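Local coordinates for protein exonuclease (Laribacter hongkongensis, PDB 3SYY) that probably digests double-stranded DNA with strict 5'-to-3' polarity, as a magnesium-binding alkaline exonuclease of the PDDEXK nuclease superfamily, at residues T108-P116 and Y134-T145. Numbering follows the deposited sequence.
With MG (magnesium ion), chain B.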
loop_
_atom_site.group_PDB
_atom_site.type_symbol
_atom_site.label_atom_id
_atom_site.label_comp_id
_atom_site.label_asym_id
_atom_site.label_seq_id
_atom_site.Cartn_x
_atom_site.Cartn_y
_atom_site.Cartn_z
ATOM N N THR A 108 30.152 -29.617 -1.224
ATOM C CA THR A 108 30.075 -28.790 -2.424
ATOM C C THR A 108 28.709 -28.132 -2.700
ATOM O O THR A 108 28.536 -27.535 -3.738
ATOM C CB THR A 108 30.482 -29.592 -3.658
ATOM O OG1 THR A 108 29.484 -30.572 -3.915
ATOM C CG2 THR A 108 31.878 -30.286 -3.448
ATOM N N GLY A 109 27.732 -28.285 -1.806
ATOM C CA GLY A 109 26.387 -27.780 -2.138
ATOM C C GLY A 109 25.858 -26.722 -1.198
ATOM O O GLY A 109 26.538 -26.320 -0.270
ATOM N N LEU A 110 24.617 -26.262 -1.466
ATOM C CA LEU A 110 24.022 -25.188 -0.703
ATOM C C LEU A 110 22.533 -25.485 -0.660
ATOM O O LEU A 110 22.070 -26.255 -1.449
ATOM C CB LEU A 110 24.200 -23.878 -1.495
ATOM C CG LEU A 110 25.636 -23.339 -1.654
ATOM C CD1 LEU A 110 25.638 -22.142 -2.576
ATOM C CD2 LEU A 110 26.155 -22.945 -0.335
ATOM N N ILE A 111 21.801 -24.836 0.244
ATOM C CA ILE A 111 20.334 -24.861 0.184
ATOM C C ILE A 111 19.866 -23.394 0.280
ATOM O O ILE A 111 20.461 -22.620 1.022
ATOM C CB ILE A 111 19.731 -25.737 1.327
ATOM C CG1 ILE A 111 18.202 -25.671 1.363
ATOM C CG2 ILE A 111 20.354 -25.389 2.667
ATOM C CD1 ILE A 111 17.551 -26.682 2.321
ATOM N N GLU A 112 18.858 -23.041 -0.506
ATOM C CA GLU A 112 18.166 -21.721 -0.360
ATOM C C GLU A 112 16.698 -22.124 -0.188
ATOM O O GLU A 112 16.170 -22.879 -1.013
ATOM C CB GLU A 112 18.310 -20.883 -1.640
ATOM C CG GLU A 112 17.341 -19.608 -1.635
ATOM C CD GLU A 112 17.634 -18.678 -0.448
ATOM O OE1 GLU A 112 18.800 -18.679 0.040
ATOM O OE2 GLU A 112 16.689 -17.948 0.059
ATOM N N ILE A 113 16.094 -21.673 0.902
ATOM C CA ILE A 113 14.724 -22.021 1.275
ATOM C C ILE A 113 13.749 -20.843 1.055
ATOM O O ILE A 113 14.013 -19.706 1.501
ATOM C CB ILE A 113 14.702 -22.383 2.759
ATOM C CG1 ILE A 113 15.536 -23.675 3.020
ATOM C CG2 ILE A 113 13.231 -22.566 3.291
ATOM C CD1 ILE A 113 15.756 -23.931 4.495
ATOM N N LYS A 114 12.610 -21.124 0.411
ATOM C CA LYS A 114 11.496 -20.164 0.410
ATOM C C LYS A 114 10.301 -20.772 1.140
ATOM O O LYS A 114 9.977 -21.992 0.962
ATOM C CB LYS A 114 11.111 -19.791 -1.026
ATOM C CG LYS A 114 12.246 -19.333 -1.940
ATOM C CD LYS A 114 13.064 -18.198 -1.348
ATOM C CE LYS A 114 14.150 -17.694 -2.349
ATOM N NZ LYS A 114 15.027 -16.646 -1.631
ATOM N N CYS A 115 9.622 -19.946 1.952
ATOM C CA CYS A 115 8.353 -20.325 2.562
ATOM C C CYS A 115 7.316 -19.239 2.258
ATOM O O CYS A 115 7.022 -18.419 3.132
ATOM C CB CYS A 115 8.500 -20.445 4.070
ATOM S SG CYS A 115 9.646 -21.873 4.582
ATOM N N PRO A 116 6.762 -19.262 1.049
ATOM C CA PRO A 116 6.019 -18.181 0.552
ATOM C C PRO A 116 4.526 -18.383 0.739
ATOM O O PRO A 116 4.088 -19.317 1.451
ATOM C CB PRO A 116 6.385 -18.226 -0.927
ATOM C CG PRO A 116 6.263 -19.767 -1.209
ATOM C CD PRO A 116 6.971 -20.310 0.025
ATOM N N TYR A 134 15.680 -15.518 -8.205
ATOM C CA TYR A 134 16.257 -16.470 -7.269
ATOM C C TYR A 134 17.375 -17.272 -7.903
ATOM O O TYR A 134 18.281 -17.693 -7.188
ATOM C CB TYR A 134 15.201 -17.425 -6.649
ATOM C CG TYR A 134 14.134 -16.726 -5.858
ATOM C CD1 TYR A 134 14.405 -15.562 -5.138
ATOM C CD2 TYR A 134 12.842 -17.217 -5.858
ATOM C CE1 TYR A 134 13.394 -14.911 -4.401
ATOM C CE2 TYR A 134 11.828 -16.608 -5.147
ATOM C CZ TYR A 134 12.116 -15.438 -4.421
ATOM O OH TYR A 134 11.098 -14.876 -3.723
ATOM N N ILE A 135 17.313 -17.486 -9.223
ATOM C CA ILE A 135 18.485 -18.023 -9.947
ATOM C C ILE A 135 19.705 -17.062 -9.716
ATOM O O ILE A 135 20.818 -17.492 -9.410
ATOM C CB ILE A 135 18.167 -18.235 -11.470
ATOM C CG1 ILE A 135 17.014 -19.255 -11.692
ATOM C CG2 ILE A 135 19.417 -18.641 -12.303
ATOM C CD1 ILE A 135 17.301 -20.664 -11.125
ATOM N N LYS A 136 19.478 -15.756 -9.844
ATOM C CA LYS A 136 20.564 -14.799 -9.606
ATOM C C LYS A 136 21.070 -14.860 -8.181
ATOM O O LYS A 136 22.264 -14.872 -7.964
ATOM C CB LYS A 136 20.152 -13.381 -9.974
ATOM C CG LYS A 136 19.959 -13.240 -11.515
ATOM C CD LYS A 136 19.488 -11.877 -11.900
ATOM C CE LYS A 136 19.497 -11.758 -13.432
ATOM N NZ LYS A 136 18.251 -12.433 -13.960
ATOM N N GLN A 137 20.164 -14.973 -7.226
ATOM C CA GLN A 137 20.530 -15.089 -5.824
ATOM C C GLN A 137 21.423 -16.327 -5.599
ATOM O O GLN A 137 22.461 -16.270 -4.958
ATOM C CB GLN A 137 19.263 -15.223 -4.993
ATOM C CG GLN A 137 19.568 -15.413 -3.529
ATOM C CD GLN A 137 18.321 -15.632 -2.702
ATOM O OE1 GLN A 137 17.243 -15.931 -3.228
ATOM N NE2 GLN A 137 18.448 -15.434 -1.405
ATOM N N MET A 138 20.986 -17.461 -6.143
ATOM C CA MET A 138 21.706 -18.697 -5.905
ATOM C C MET A 138 23.035 -18.758 -6.658
ATOM O O MET A 138 23.994 -19.298 -6.131
ATOM C CB MET A 138 20.820 -19.879 -6.271
ATOM C CG MET A 138 19.724 -20.132 -5.157
ATOM S SD MET A 138 18.644 -21.510 -5.626
ATOM C CE MET A 138 17.800 -20.992 -7.057
ATOM N N GLN A 139 23.086 -18.214 -7.861
ATOM C CA GLN A 139 24.388 -18.179 -8.580
ATOM C C GLN A 139 25.352 -17.311 -7.803
ATOM O O GLN A 139 26.538 -17.636 -7.702
ATOM C CB GLN A 139 24.235 -17.702 -10.021
ATOM C CG GLN A 139 23.463 -18.705 -10.927
ATOM C CD GLN A 139 24.231 -20.067 -11.096
ATOM O OE1 GLN A 139 25.418 -20.183 -10.723
ATOM N NE2 GLN A 139 23.530 -21.083 -11.610
ATOM N N THR A 140 24.849 -16.212 -7.210
ATOM C CA THR A 140 25.679 -15.350 -6.372
ATOM C C THR A 140 26.138 -16.027 -5.118
ATOM O O THR A 140 27.277 -15.823 -4.670
ATOM C CB THR A 140 24.902 -14.072 -5.938
ATOM O OG1 THR A 140 24.493 -13.354 -7.111
ATOM C CG2 THR A 140 25.762 -13.184 -5.025
ATOM N N GLN A 141 25.268 -16.825 -4.509
ATOM C CA GLN A 141 25.674 -17.576 -3.319
ATOM C C GLN A 141 26.827 -18.557 -3.683
ATOM O O GLN A 141 27.803 -18.684 -2.928
ATOM C CB GLN A 141 24.485 -18.376 -2.769
ATOM C CG GLN A 141 23.504 -17.590 -1.954
ATOM C CD GLN A 141 22.145 -18.321 -1.838
ATOM O OE1 GLN A 141 21.219 -17.839 -1.176
ATOM N NE2 GLN A 141 22.051 -19.481 -2.455
ATOM N N MET A 142 26.709 -19.179 -4.853
ATOM C CA MET A 142 27.774 -20.054 -5.409
ATOM C C MET A 142 29.078 -19.271 -5.703
ATOM O O MET A 142 30.177 -19.712 -5.328
ATOM C CB MET A 142 27.255 -20.799 -6.630
ATOM C CG MET A 142 26.347 -21.948 -6.173
ATOM S SD MET A 142 25.746 -23.014 -7.485
ATOM C CE MET A 142 24.240 -22.249 -8.056
ATOM N N ALA A 143 28.919 -18.084 -6.290
ATOM C CA ALA A 143 30.035 -17.129 -6.491
ATOM C C ALA A 143 30.772 -16.827 -5.219
ATOM O O ALA A 143 32.025 -16.912 -5.181
ATOM C CB ALA A 143 29.550 -15.864 -7.118
ATOM N N CYS A 144 30.032 -16.491 -4.166
ATOM C CA CYS A 144 30.661 -16.150 -2.899
ATOM C C CYS A 144 31.316 -17.299 -2.146
ATOM O O CYS A 144 32.314 -17.092 -1.435
ATOM C CB CYS A 144 29.706 -15.438 -1.970
ATOM S SG CYS A 144 29.215 -13.794 -2.599
ATOM N N THR A 145 30.763 -18.501 -2.273
ATOM C CA THR A 145 31.223 -19.602 -1.452
ATOM C C THR A 145 32.127 -20.548 -2.200
ATOM O O THR A 145 32.718 -21.411 -1.569
ATOM C CB THR A 145 30.054 -20.509 -0.962
ATOM O OG1 THR A 145 29.244 -20.866 -2.098
ATOM C CG2 THR A 145 29.235 -19.815 0.157
HETATM MG MG MG B . 15.670 -18.046 2.131
HETATM O O HOH W 1 14.362 -16.195 1.522
HETATM O O HOH W 2 16.190 -17.310 4.210
#
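Lys-114 lies over one face of the Tyr-134 ring, its CE 3.4 Å from the ring centroid and 7° off the normal, a CH-pi contact; Lys-114 NZ, 4.0 Å from the same centroid, adds a cation-pi component. With CG beside the backbone N and a bend at chi2 (-53°), the Lys-114 chain turns back toward Glu-112, and Lys-114 NZ forms a salt bridge with Glu-112 OE2 at 2.7 Å, approaching from above the carboxylate plane. From the helix, Gln-137 comes from the opposite direction, extended beyond CG, and its OE1 accepts from Lys-114 NZ at 2.8 Å on an in-plane lone pair. Farther along the strand and helix, whose axes run 144° apart, apolar contacts join in: Glu-112 CB rests on Met-138 CG, and Leu-110 CD1 meets Met-142 CG at 3.7 Å. Glu-112 OE2 binds magnesium at 2.3 Å; Ile-113 O, two waters and Asp-102 complete the coordination, and one of those waters accepts from Lys-114 NZ. Strand 109-114 thus carries the E-x-K part of the PDDEXK motif, and helix 132-145 packs across its Leu-110, Glu-112 and Lys-114 face. Magnesium and Lys-114 NZ both grip Glu-112 OE2, while Gln-137 and Tyr-134 probably help to position that ammonium beside the metal site.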